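Local coordinates for protein probable intron-encoded endonuclease 1 (Wickerhamomyces canadensis, PDB 6X1J) that cleaves DNA at its recognition sequence as a LAGLIDADG homing endonuclease, which lets its intron move into the mitochondrial 21S rRNA gene, at residues 50-55 with 115-120; 56-61 with 108-113. All blocks are in the same frame, centred on the assembly; numbering follows the deposited sequence.

Contact 1 (50-55 with 115-120); sequences IKKLKR and LGYYFM. With nucleotides of chain B.
Ile50 CG2 and Met120 CE are pressed together at 3.4 Å, tighter than ordinary van der Waals contact between carbons. The methionine reaches this position by folding back on itself: its chain bends at chi2 (-67°) and again at chi3, while Met120 CG lies 3.6 Å from the carbonyl oxygen Ile50 O. The other branch of Ile50 serves the helix. CG1 stands anti to the backbone N (chi1 -177°), and Ile50 CD1 rests against Gly116, 3.6 Å from Gly116 N, where the glycine of helix 113-119 has no side chain to stand in the way. Leu115 adds only a looser touch and turns its end toward helix 34-45. Farther along, Lys52 and Tyr117 meet through Lys52 CE and Tyr117 OH, 3.1 Å apart, with the chain oblique to the ring; the ammonium itself bonds to Asn56 O.

Lys51 points away from the helix, its chain extended until a bend at chi4, and donates from NZ to N7 of DG18 of chain B at 3.1 Å. N7 of DG17 of chain B is also close, 2.7 Å from Lys51 NZ. Leu53 CD2 lies 3.6 Å from the sugar atom C2' of DG17 of chain B. One side chain thus faces the protein and the next the major-groove edge of guanine, as expected of the DNA-binding beta-sheet of a LAGLIDADG endonuclease, backed by helices.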
ATOM      1  N   ILE A  50       6.007  -6.756  -1.311  1.00 29.10           N
ATOM      2  CA  ILE A  50       6.545  -7.415  -0.084  1.00 30.22           C
ATOM      3  C   ILE A  50       7.194  -8.729  -0.519  1.00 32.90           C
ATOM      4  O   ILE A  50       6.464  -9.702  -0.943  1.00 32.44           O
ATOM      5  CB  ILE A  50       5.527  -7.523   1.061  1.00 30.14           C
ATOM      6  CG1 ILE A  50       6.174  -8.149   2.304  1.00 26.23           C
ATOM      7  CG2 ILE A  50       4.245  -8.222   0.628  1.00 34.39           C
ATOM      8  CD1 ILE A  50       5.441  -7.812   3.587  1.00 26.96           C
ATOM      9  N   LYS A  51       8.528  -8.683  -0.494  1.00 30.75           N
ATOM     10  CA  LYS A  51       9.454  -9.517  -1.306  1.00 33.94           C
ATOM     11  C   LYS A  51      10.264 -10.443  -0.388  1.00 31.08           C
ATOM     12  O   LYS A  51      10.949  -9.949   0.530  1.00 30.57           O
ATOM     13  CB  LYS A  51      10.376  -8.599  -2.107  1.00 36.82           C
ATOM     14  CG  LYS A  51      11.398  -9.277  -3.015  1.00 39.68           C
ATOM     15  CD  LYS A  51      12.433  -8.277  -3.471  1.00 42.38           C
ATOM     16  CE  LYS A  51      13.552  -8.862  -4.299  1.00 50.62           C
ATOM     17  NZ  LYS A  51      13.100  -9.178  -5.669  1.00 56.49           N
ATOM     18  N   LYS A  52      10.152 -11.750  -0.625  1.00 37.19           N
ATOM     19  CA  LYS A  52      11.114 -12.770  -0.118  1.00 39.55           C
ATOM     20  C   LYS A  52      11.262 -13.891  -1.156  1.00 39.62           C
ATOM     21  O   LYS A  52      10.330 -14.712  -1.280  1.00 43.97           O
ATOM     22  CB  LYS A  52      10.689 -13.325   1.241  1.00 39.33           C
ATOM     23  CG  LYS A  52      11.666 -14.350   1.796  1.00 42.02           C
ATOM     24  CD  LYS A  52      11.232 -14.989   3.109  1.00 50.62           C
ATOM     25  CE  LYS A  52      11.741 -16.408   3.322  1.00 51.99           C
ATOM     26  NZ  LYS A  52      13.016 -16.674   2.602  1.00 53.17           N
ATOM     27  N   LEU A  53      12.359 -13.865  -1.913  1.00 38.15           N
ATOM     28  CA  LEU A  53      12.827 -14.957  -2.802  1.00 41.73           C
ATOM     29  C   LEU A  53      13.675 -15.936  -1.972  1.00 46.10           C
ATOM     30  O   LEU A  53      13.830 -15.734  -0.737  1.00 43.92           O
ATOM     31  CB  LEU A  53      13.637 -14.344  -3.949  1.00 41.70           C
ATOM     32  CG  LEU A  53      12.845 -13.836  -5.156  1.00 48.18           C
ATOM     33  CD1 LEU A  53      11.402 -13.475  -4.810  1.00 49.37           C
ATOM     34  CD2 LEU A  53      13.542 -12.650  -5.793  1.00 49.05           C
ATOM     35  N   LYS A  54      14.216 -16.956  -2.629  1.00 50.88           N
ATOM     36  CA  LYS A  54      15.156 -17.923  -2.010  1.00 58.55           C
ATOM     37  C   LYS A  54      16.354 -17.158  -1.437  1.00 52.39           C
ATOM     38  O   LYS A  54      16.725 -17.423  -0.281  1.00 46.73           O
ATOM     39  CB  LYS A  54      15.523 -18.979  -3.053  1.00 70.07           C
ATOM     40  CG  LYS A  54      14.304 -19.642  -3.677  1.00 76.25           C
ATOM     41  CD  LYS A  54      14.581 -20.987  -4.286  1.00 86.95           C
ATOM     42  CE  LYS A  54      13.412 -21.507  -5.096  1.00 91.95           C
ATOM     43  NZ  LYS A  54      13.872 -22.424  -6.164  1.00 97.61           N
ATOM     44  N   ARG A  55      16.868 -16.177  -2.182  1.00 56.24           N
ATOM     45  CA  ARG A  55      18.038 -15.349  -1.790  1.00 54.80           C
ATOM     46  C   ARG A  55      17.769 -14.575  -0.493  1.00 48.09           C
ATOM     47  O   ARG A  55      18.742 -14.281   0.190  1.00 47.33           O
ATOM     48  CB  ARG A  55      18.409 -14.380  -2.912  1.00 62.86           C
ATOM     49  CG  ARG A  55      18.744 -15.073  -4.222  1.00 70.43           C
ATOM     50  CD  ARG A  55      19.909 -14.407  -4.928  1.00 78.78           C
ATOM     51  NE  ARG A  55      20.109 -14.922  -6.281  1.00 81.20           N
ATOM     52  CZ  ARG A  55      20.680 -16.083  -6.588  1.00 80.07           C
ATOM     53  NH1 ARG A  55      21.129 -16.898  -5.644  1.00 84.43           N
ATOM     54  NH2 ARG A  55      20.799 -16.426  -7.858  1.00 81.56           N
ATOM     55  N   LEU A 115       3.422 -10.386   8.046  1.00 29.16           N
ATOM     56  CA  LEU A 115       2.590  -9.866   6.921  1.00 31.61           C
ATOM     57  C   LEU A 115       3.102 -10.434   5.597  1.00 26.50           C
ATOM     58  O   LEU A 115       2.289 -10.737   4.722  1.00 27.88           O
ATOM     59  CB  LEU A 115       2.572  -8.339   6.949  1.00 31.51           C
ATOM     60  CG  LEU A 115       1.753  -7.755   8.104  1.00 33.54           C
ATOM     61  CD1 LEU A 115       1.865  -6.244   8.162  1.00 35.08           C
ATOM     62  CD2 LEU A 115       0.287  -8.135   7.990  1.00 33.40           C
ATOM     63  N   GLY A 116       4.385 -10.686   5.473  1.00 24.49           N
ATOM     64  CA  GLY A 116       4.864 -11.346   4.250  1.00 27.73           C
ATOM     65  C   GLY A 116       4.247 -12.737   4.065  1.00 31.35           C
ATOM     66  O   GLY A 116       3.816 -13.031   2.925  1.00 30.22           O
ATOM     67  N   TYR A 117       4.230 -13.587   5.121  1.00 29.79           N
ATOM     68  CA  TYR A 117       3.707 -14.980   5.025  1.00 31.56           C
ATOM     69  C   TYR A 117       2.184 -14.930   4.949  1.00 29.69           C
ATOM     70  O   TYR A 117       1.606 -15.773   4.265  1.00 29.22           O
ATOM     71  CB  TYR A 117       4.250 -15.887   6.138  1.00 31.47           C
ATOM     72  CG  TYR A 117       5.674 -16.346   5.901  1.00 31.71           C
ATOM     73  CD1 TYR A 117       6.015 -17.107   4.784  1.00 32.12           C
ATOM     74  CD2 TYR A 117       6.695 -16.006   6.782  1.00 35.28           C
ATOM     75  CE1 TYR A 117       7.322 -17.519   4.552  1.00 32.05           C
ATOM     76  CE2 TYR A 117       8.005 -16.417   6.569  1.00 34.97           C
ATOM     77  CZ  TYR A 117       8.322 -17.161   5.445  1.00 35.74           C
ATOM     78  OH  TYR A 117       9.615 -17.581   5.267  1.00 42.16           O
ATOM     79  N   TYR A 118       1.566 -13.904   5.540  1.00 29.92           N
ATOM     80  CA  TYR A 118       0.098 -13.759   5.587  1.00 28.43           C
ATOM     81  C   TYR A 118      -0.454 -13.464   4.187  1.00 32.16           C
ATOM     82  O   TYR A 118      -1.537 -14.032   3.838  1.00 29.83           O
ATOM     83  CB  TYR A 118      -0.271 -12.700   6.623  1.00 31.70           C
ATOM     84  CG  TYR A 118      -1.743 -12.651   6.891  1.00 32.90           C
ATOM     85  CD1 TYR A 118      -2.340 -13.557   7.746  1.00 35.57           C
ATOM     86  CD2 TYR A 118      -2.545 -11.735   6.247  1.00 36.73           C
ATOM     87  CE1 TYR A 118      -3.710 -13.552   7.957  1.00 38.73           C
ATOM     88  CE2 TYR A 118      -3.915 -11.705   6.451  1.00 39.13           C
ATOM     89  CZ  TYR A 118      -4.500 -12.624   7.304  1.00 39.40           C
ATOM     90  OH  TYR A 118      -5.842 -12.591   7.507  1.00 34.48           O
ATOM     91  N   PHE A 119       0.267 -12.659   3.398  1.00 30.15           N
ATOM     92  CA  PHE A 119      -0.172 -12.155   2.068  1.00 31.03           C
ATOM     93  C   PHE A 119       0.388 -12.979   0.912  1.00 29.66           C
ATOM     94  O   PHE A 119      -0.289 -13.084  -0.132  1.00 27.54           O
ATOM     95  CB  PHE A 119       0.255 -10.700   1.851  1.00 27.68           C
ATOM     96  CG  PHE A 119      -0.764  -9.748   2.396  1.00 28.48           C
ATOM     97  CD1 PHE A 119      -1.923  -9.501   1.683  1.00 26.81           C
ATOM     98  CD2 PHE A 119      -0.606  -9.174   3.646  1.00 28.40           C
ATOM     99  CE1 PHE A 119      -2.897  -8.677   2.217  1.00 26.55           C
ATOM    100  CE2 PHE A 119      -1.584  -8.344   4.165  1.00 27.19           C
ATOM    101  CZ  PHE A 119      -2.717  -8.086   3.444  1.00 25.84           C
ATOM    102  N   MET A 120       1.614 -13.466   1.033  1.00 30.06           N
ATOM    103  CA  MET A 120       2.269 -14.087  -0.150  1.00 33.19           C
ATOM    104  C   MET A 120       2.237 -15.617  -0.034  1.00 35.94           C
ATOM    105  O   MET A 120       2.628 -16.149   1.010  1.00 42.16           O
ATOM    106  CB  MET A 120       3.716 -13.614  -0.297  1.00 31.70           C
ATOM    107  CG  MET A 120       3.855 -12.117  -0.372  1.00 32.98           C
ATOM    108  SD  MET A 120       3.120 -11.420  -1.906  1.00 34.72           S
ATOM    109  CE  MET A 120       2.127 -10.200  -1.068  1.00 40.24           C
TER
ATOM    110  P    DG B  17       7.934 -12.442  -7.968  1.00 41.22           P
ATOM    111  OP1  DG B  17       7.109 -13.649  -8.168  1.00 42.34           O
ATOM    112  OP2  DG B  17       8.367 -12.046  -6.618  1.00 34.32           O
ATOM    113  O5'  DG B  17       9.277 -12.550  -8.827  1.00 39.65           O
ATOM    114  C5'  DG B  17       9.304 -12.652 -10.261  1.00 39.15           C
ATOM    115  C4'  DG B  17      10.705 -12.385 -10.760  1.00 41.37           C
ATOM    116  O4'  DG B  17      11.072 -10.970 -10.712  1.00 41.29           O
ATOM    117  C3'  DG B  17      11.795 -13.132  -9.982  1.00 46.29           C
ATOM    118  O3'  DG B  17      12.760 -13.728 -10.859  1.00 54.62           O
ATOM    119  C2'  DG B  17      12.472 -12.040  -9.177  1.00 43.39           C
ATOM    120  C1'  DG B  17      12.377 -10.877 -10.143  1.00 42.56           C
ATOM    121  N9   DG B  17      12.549  -9.569  -9.523  1.00 39.32           N
ATOM    122  C8   DG B  17      11.981  -9.150  -8.346  1.00 44.21           C
ATOM    123  N7   DG B  17      12.351  -7.947  -7.999  1.00 35.85           N
ATOM    124  C5   DG B  17      13.240  -7.561  -8.990  1.00 35.54           C
ATOM    125  C6   DG B  17      13.975  -6.360  -9.142  1.00 37.55           C
ATOM    126  O6   DG B  17      13.982  -5.364  -8.411  1.00 36.28           O
ATOM    127  N1   DG B  17      14.766  -6.386 -10.286  1.00 38.38           N
ATOM    128  C2   DG B  17      14.835  -7.428 -11.178  1.00 39.89           C
ATOM    129  N2   DG B  17      15.659  -7.250 -12.230  1.00 43.51           N
ATOM    130  N3   DG B  17      14.146  -8.554 -11.052  1.00 39.57           N
ATOM    131  C4   DG B  17      13.383  -8.557  -9.934  1.00 37.91           C
ATOM    132  P    DG B  18      13.831 -14.871 -10.336  1.00 55.86           P
ATOM    133  OP1  DG B  18      13.751 -15.981 -11.313  1.00 60.14           O
ATOM    134  OP2  DG B  18      13.628 -15.145  -8.873  1.00 49.25           O
ATOM    135  O5'  DG B  18      15.215 -14.127 -10.587  1.00 57.07           O
ATOM    136  C5'  DG B  18      15.451 -13.509 -11.871  1.00 56.35           C
ATOM    137  C4'  DG B  18      16.580 -12.514 -11.781  1.00 57.49           C
ATOM    138  O4'  DG B  18      16.161 -11.288 -11.110  1.00 58.35           O
ATOM    139  C3'  DG B  18      17.821 -13.013 -11.027  1.00 60.20           C
ATOM    140  O3'  DG B  18      18.978 -12.480 -11.667  1.00 57.29           O
ATOM    141  C2'  DG B  18      17.730 -12.298  -9.698  1.00 57.01           C
ATOM    142  C1'  DG B  18      17.170 -10.966 -10.177  1.00 52.90           C
ATOM    143  N9   DG B  18      16.643 -10.106  -9.125  1.00 48.03           N
ATOM    144  C8   DG B  18      15.881 -10.448  -8.035  1.00 46.19           C
ATOM    145  N7   DG B  18      15.736  -9.467  -7.185  1.00 44.54           N
ATOM    146  C5   DG B  18      16.488  -8.433  -7.724  1.00 38.79           C
ATOM    147  C6   DG B  18      16.744  -7.124  -7.239  1.00 38.21           C
ATOM    148  O6   DG B  18      16.313  -6.575  -6.216  1.00 43.85           O
ATOM    149  N1   DG B  18      17.615  -6.437  -8.070  1.00 38.25           N
ATOM    150  C2   DG B  18      18.141  -6.922  -9.234  1.00 39.34           C
ATOM    151  N2   DG B  18      18.927  -6.090  -9.919  1.00 45.80           N
ATOM    152  N3   DG B  18      17.903  -8.126  -9.705  1.00 42.15           N
ATOM    153  C4   DG B  18      17.076  -8.823  -8.906  1.00 42.70           C
TER

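Contact 2 (56-61 with 108-113); sequences NKHFLL and EHKAFD. With nucleotides of chain C.
Asp113 grips 56-61 with both carboxylate oxygens. OD2 accepts from His58 ND1 at 2.8 Å on its syn side, with the ring and carboxylate planes 41° apart, and OD1 takes the backbone Phe59 N at 3.0 Å, while Phe59 CD1 brings its ring edge to the same oxygen. Lys110 CB lies over one face of the imidazole, 3.9 Å from its centroid. On the ring's far nitrogen, Lys57 NZ donates to His58 NE2, an arrangement consistent with a neutral imidazole protonated on ND1. A water bridges Lys57 O and Asp113 OD2.

The segment 108-113 is the turn that carries the chain from strand 98-105 of the LAGLIDADG sheet into helix 113-119. It is tied to the other segment through His109 N, which bonds to Phe59 O at 3.0 Å. Deeper in, Leu61 CG sits over one face of the Phe112 ring, and the two side chains cross at about a right angle; Tyr81 meets that ring edge-to-face. Toward the DNA, Glu108, its chain extended beyond CG (chi2 176°), accepts from Lys57 N at OE1, 3.2 Å away, from above the carboxylate plane. Glu108 N donates to the phosphate oxygen OP2 of DA7 of chain C at 3.0 Å.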
ATOM      1  N   ASN A  56      16.517 -14.252  -0.157  1.00 45.91           N
ATOM      2  CA  ASN A  56      16.178 -13.362   0.994  1.00 45.80           C
ATOM      3  C   ASN A  56      15.931 -14.183   2.260  1.00 42.47           C
ATOM      4  O   ASN A  56      15.149 -15.142   2.211  1.00 47.71           O
ATOM      5  CB  ASN A  56      14.963 -12.489   0.693  1.00 39.90           C
ATOM      6  CG  ASN A  56      15.153 -11.739  -0.606  1.00 42.36           C
ATOM      7  OD1 ASN A  56      15.948 -10.798  -0.665  1.00 44.41           O
ATOM      8  ND2 ASN A  56      14.481 -12.181  -1.663  1.00 36.91           N
ATOM      9  N   LYS A  57      16.525 -13.764   3.362  1.00 39.62           N
ATOM     10  CA  LYS A  57      16.467 -14.484   4.659  1.00 46.59           C
ATOM     11  C   LYS A  57      15.213 -14.049   5.422  1.00 43.71           C
ATOM     12  O   LYS A  57      14.630 -14.887   6.122  1.00 46.91           O
ATOM     13  CB  LYS A  57      17.761 -14.195   5.427  1.00 52.70           C
ATOM     14  CG  LYS A  57      17.798 -14.552   6.910  1.00 57.32           C
ATOM     15  CD  LYS A  57      19.037 -13.941   7.585  1.00 63.43           C
ATOM     16  CE  LYS A  57      19.438 -14.588   8.897  1.00 66.05           C
ATOM     17  NZ  LYS A  57      18.538 -14.202  10.012  1.00 68.15           N
ATOM     18  N   HIS A  58      14.844 -12.776   5.315  1.00 39.52           N
ATOM     19  CA  HIS A  58      13.544 -12.217   5.769  1.00 38.73           C
ATOM     20  C   HIS A  58      12.945 -11.373   4.640  1.00 39.32           C
ATOM     21  O   HIS A  58      13.675 -11.125   3.637  1.00 30.97           O
ATOM     22  CB  HIS A  58      13.713 -11.432   7.068  1.00 41.68           C
ATOM     23  CG  HIS A  58      14.306 -12.261   8.155  1.00 44.14           C
ATOM     24  ND1 HIS A  58      13.588 -13.265   8.786  1.00 40.79           N
ATOM     25  CD2 HIS A  58      15.543 -12.268   8.702  1.00 41.53           C
ATOM     26  CE1 HIS A  58      14.358 -13.847   9.689  1.00 42.02           C
ATOM     27  NE2 HIS A  58      15.556 -13.254   9.660  1.00 43.41           N
ATOM     28  N   PHE A  59      11.658 -11.002   4.773  1.00 39.27           N
ATOM     29  CA  PHE A  59      10.946 -10.088   3.842  1.00 34.50           C
ATOM     30  C   PHE A  59      11.586  -8.710   3.921  1.00 31.98           C
ATOM     31  O   PHE A  59      12.123  -8.338   4.971  1.00 29.80           O
ATOM     32  CB  PHE A  59       9.459  -9.977   4.153  1.00 32.25           C
ATOM     33  CG  PHE A  59       8.677 -11.163   3.665  1.00 32.04           C
ATOM     34  CD1 PHE A  59       8.612 -12.325   4.414  1.00 29.12           C
ATOM     35  CD2 PHE A  59       8.053 -11.131   2.436  1.00 29.55           C
ATOM     36  CE1 PHE A  59       7.889 -13.409   3.951  1.00 32.32           C
ATOM     37  CE2 PHE A  59       7.327 -12.212   1.972  1.00 31.97           C
ATOM     38  CZ  PHE A  59       7.246 -13.354   2.732  1.00 32.88           C
ATOM     39  N   LEU A  60      11.548  -8.020   2.785  1.00 32.41           N
ATOM     40  CA  LEU A  60      11.750  -6.556   2.685  1.00 33.53           C
ATOM     41  C   LEU A  60      10.606  -5.997   1.848  1.00 30.49           C
ATOM     42  O   LEU A  60       9.801  -6.805   1.280  1.00 35.60           O
ATOM     43  CB  LEU A  60      13.108  -6.256   2.029  1.00 37.90           C
ATOM     44  CG  LEU A  60      13.236  -6.550   0.529  1.00 38.88           C
ATOM     45  CD1 LEU A  60      13.955  -5.422  -0.196  1.00 42.68           C
ATOM     46  CD2 LEU A  60      13.964  -7.850   0.287  1.00 40.03           C
ATOM     47  N   LEU A  61      10.573  -4.674   1.752  1.00 28.56           N
ATOM     48  CA  LEU A  61       9.649  -3.869   0.927  1.00 26.42           C
ATOM     49  C   LEU A  61      10.443  -3.139  -0.150  1.00 27.50           C
ATOM     50  O   LEU A  61      11.444  -2.447   0.203  1.00 28.87           O
ATOM     51  CB  LEU A  61       8.923  -2.874   1.835  1.00 25.20           C
ATOM     52  CG  LEU A  61       8.334  -3.456   3.112  1.00 27.74           C
ATOM     53  CD1 LEU A  61       7.683  -2.370   3.968  1.00 27.97           C
ATOM     54  CD2 LEU A  61       7.331  -4.564   2.796  1.00 27.54           C
ATOM     55  N   GLU A 108      16.038  -6.213   4.372  1.00 40.93           N
ATOM     56  CA  GLU A 108      15.428  -7.450   4.950  1.00 40.05           C
ATOM     57  C   GLU A 108      15.332  -7.300   6.468  1.00 39.08           C
ATOM     58  O   GLU A 108      16.257  -6.764   7.077  1.00 44.64           O
ATOM     59  CB  GLU A 108      16.260  -8.677   4.600  1.00 37.75           C
ATOM     60  CG  GLU A 108      16.373  -8.888   3.106  1.00 39.29           C
ATOM     61  CD  GLU A 108      17.284 -10.038   2.732  1.00 41.01           C
ATOM     62  OE1 GLU A 108      17.658 -10.807   3.667  1.00 39.27           O
ATOM     63  OE2 GLU A 108      17.615 -10.158   1.519  1.00 39.42           O
ATOM     64  N   HIS A 109      14.244  -7.751   7.056  1.00 38.85           N
ATOM     65  CA  HIS A 109      14.042  -7.741   8.525  1.00 37.56           C
ATOM     66  C   HIS A 109      12.840  -8.620   8.853  1.00 39.66           C
ATOM     67  O   HIS A 109      11.786  -8.457   8.204  1.00 34.15           O
ATOM     68  CB  HIS A 109      13.869  -6.337   9.084  1.00 37.18           C
ATOM     69  CG  HIS A 109      14.075  -6.253  10.561  1.00 39.48           C
ATOM     70  ND1 HIS A 109      13.187  -6.799  11.459  1.00 39.83           N
ATOM     71  CD2 HIS A 109      15.025  -5.642  11.306  1.00 37.23           C
ATOM     72  CE1 HIS A 109      13.573  -6.515  12.692  1.00 41.97           C
ATOM     73  NE2 HIS A 109      14.697  -5.803  12.630  1.00 35.29           N
ATOM     74  N   LYS A 110      13.036  -9.456   9.873  1.00 40.30           N
ATOM     75  CA  LYS A 110      12.085 -10.417  10.481  1.00 42.80           C
ATOM     76  C   LYS A 110      10.747  -9.735  10.797  1.00 34.30           C
ATOM     77  O   LYS A 110       9.743 -10.399  10.730  1.00 31.43           O
ATOM     78  CB  LYS A 110      12.760 -10.967  11.751  1.00 48.14           C
ATOM     79  CG  LYS A 110      11.993 -12.032  12.525  1.00 58.45           C
ATOM     80  CD  LYS A 110      12.710 -12.471  13.801  1.00 67.12           C
ATOM     81  CE  LYS A 110      12.668 -13.970  14.024  1.00 71.63           C
ATOM     82  NZ  LYS A 110      13.477 -14.697  13.014  1.00 75.96           N
ATOM     83  N   ALA A 111      10.742  -8.454  11.168  1.00 34.50           N
ATOM     84  CA  ALA A 111       9.515  -7.692  11.504  1.00 33.00           C
ATOM     85  C   ALA A 111       8.503  -7.737  10.336  1.00 29.49           C
ATOM     86  O   ALA A 111       7.314  -7.729  10.645  1.00 26.89           O
ATOM     87  CB  ALA A 111       9.870  -6.280  11.910  1.00 35.25           C
ATOM     88  N   PHE A 112       8.943  -7.918   9.083  1.00 25.80           N
ATOM     89  CA  PHE A 112       8.093  -7.929   7.865  1.00 30.47           C
ATOM     90  C   PHE A 112       7.565  -9.347   7.561  1.00 32.54           C
ATOM     91  O   PHE A 112       6.675  -9.471   6.687  1.00 28.40           O
ATOM     92  CB  PHE A 112       8.844  -7.334   6.658  1.00 33.35           C
ATOM     93  CG  PHE A 112       9.251  -5.879   6.807  1.00 35.58           C
ATOM     94  CD1 PHE A 112       8.307  -4.880   7.002  1.00 36.94           C
ATOM     95  CD2 PHE A 112      10.590  -5.496   6.754  1.00 35.56           C
ATOM     96  CE1 PHE A 112       8.692  -3.550   7.169  1.00 34.81           C
ATOM     97  CE2 PHE A 112      10.966  -4.171   6.931  1.00 33.88           C
ATOM     98  CZ  PHE A 112      10.021  -3.206   7.165  1.00 34.11           C
ATOM     99  N   ASP A 113       8.033 -10.381   8.271  1.00 30.84           N
ATOM    100  CA  ASP A 113       7.748 -11.805   7.936  1.00 30.35           C
ATOM    101  C   ASP A 113       6.278 -12.171   8.164  1.00 31.93           C
ATOM    102  O   ASP A 113       5.721 -12.901   7.315  1.00 32.94           O
ATOM    103  CB  ASP A 113       8.631 -12.743   8.761  1.00 37.14           C
ATOM    104  CG  ASP A 113      10.019 -12.982   8.181  1.00 40.04           C
ATOM    105  OD1 ASP A 113      10.306 -12.491   7.060  1.00 43.38           O
ATOM    106  OD2 ASP A 113      10.795 -13.666   8.859  1.00 42.24           O
TER
ATOM    107  P    DA C   7      20.184  -6.031   3.683  1.00 43.09           P
ATOM    108  OP1  DA C   7      20.598  -6.072   5.109  1.00 35.58           O
ATOM    109  OP2  DA C   7      18.817  -6.560   3.292  1.00 43.17           O
ATOM    110  O5'  DA C   7      20.378  -4.542   3.152  1.00 43.07           O
ATOM    111  C5'  DA C   7      21.384  -3.662   3.694  1.00 40.63           C
ATOM    112  C4'  DA C   7      21.887  -2.758   2.595  1.00 37.21           C
ATOM    113  O4'  DA C   7      22.459  -3.574   1.546  1.00 36.25           O
ATOM    114  C3'  DA C   7      20.821  -1.887   1.920  1.00 38.02           C
ATOM    115  O3'  DA C   7      21.281  -0.516   1.897  1.00 39.00           O
ATOM    116  C2'  DA C   7      20.554  -2.616   0.609  1.00 37.72           C
ATOM    117  C1'  DA C   7      21.876  -3.296   0.288  1.00 36.96           C
ATOM    118  N9   DA C   7      21.735  -4.575  -0.407  1.00 39.46           N
ATOM    119  C8   DA C   7      20.888  -5.589  -0.032  1.00 37.73           C
ATOM    120  N7   DA C   7      20.947  -6.640  -0.813  1.00 35.15           N
ATOM    121  C5   DA C   7      21.902  -6.300  -1.761  1.00 33.40           C
ATOM    122  C6   DA C   7      22.438  -7.004  -2.851  1.00 35.24           C
ATOM    123  N6   DA C   7      22.056  -8.235  -3.187  1.00 37.56           N
ATOM    124  N1   DA C   7      23.376  -6.388  -3.604  1.00 36.55           N
ATOM    125  C2   DA C   7      23.760  -5.154  -3.256  1.00 36.38           C
ATOM    126  N3   DA C   7      23.344  -4.396  -2.237  1.00 41.01           N
ATOM    127  C4   DA C   7      22.407  -5.038  -1.516  1.00 37.38           C
ATOM    128  P    DT C   6      22.326 -11.592   5.761  1.00 44.09           P
ATOM    129  OP1  DT C   6      22.449 -10.827   7.032  1.00 39.32           O
ATOM    130  OP2  DT C   6      21.219 -12.570   5.525  1.00 37.64           O
ATOM    131  O5'  DT C   6      22.296 -10.483   4.627  1.00 45.54           O
ATOM    132  C5'  DT C   6      23.071  -9.270   4.749  1.00 38.87           C
ATOM    133  C4'  DT C   6      22.902  -8.464   3.482  1.00 41.17           C
ATOM    134  O4'  DT C   6      23.556  -9.095   2.350  1.00 39.78           O
ATOM    135  C3'  DT C   6      21.455  -8.211   3.035  1.00 39.08           C
ATOM    136  O3'  DT C   6      21.249  -6.827   2.783  1.00 39.48           O
ATOM    137  C2'  DT C   6      21.307  -9.027   1.766  1.00 37.95           C
ATOM    138  C1'  DT C   6      22.714  -8.926   1.225  1.00 40.21           C
ATOM    139  N1   DT C   6      23.145  -9.860   0.167  1.00 40.90           N
ATOM    140  C2   DT C   6      24.098  -9.381  -0.699  1.00 40.85           C
ATOM    141  O2   DT C   6      24.581  -8.264  -0.600  1.00 41.74           O
ATOM    142  N3   DT C   6      24.471 -10.258  -1.685  1.00 40.40           N
ATOM    143  C4   DT C   6      23.972 -11.523  -1.909  1.00 44.17           C
ATOM    144  O4   DT C   6      24.396 -12.188  -2.853  1.00 50.48           O
ATOM    145  C5   DT C   6      22.968 -11.964  -0.962  1.00 47.36           C
ATOM    146  C7   DT C   6      22.370 -13.326  -1.115  1.00 49.42           C
ATOM    147  C6   DT C   6      22.613 -11.121   0.018  1.00 44.60           C
TER
HETATM  148  O   HOH W   1      11.688 -15.425   6.634  1.00 51.48           O

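How the contacts relate
Contact 2 is nested inside the chain loop that contact 1 closes, and their centres are about 7 Å apart. Strands 49-51 and 60-65 are antiparallel neighbours in one sheet, paired where Lys51 N lies 2.9 Å from Leu60 O, a probable hydrogen bond. Phe59 of contact 2 packs against both segments of contact 1: its CD2 is 3.5 Å from Ile50 CG1, its CZ 3.3 Å from Gly116 C, and its ring meets Tyr117 edge-to-face. Through Lys51, contact 1 reaches guanine N7 on chain B, whereas contact 2 meets a phosphate of chain C. Both stand off from the bound potassium ions, Met120 by about 9 Å and Leu61 by about 13 Å from the side chain.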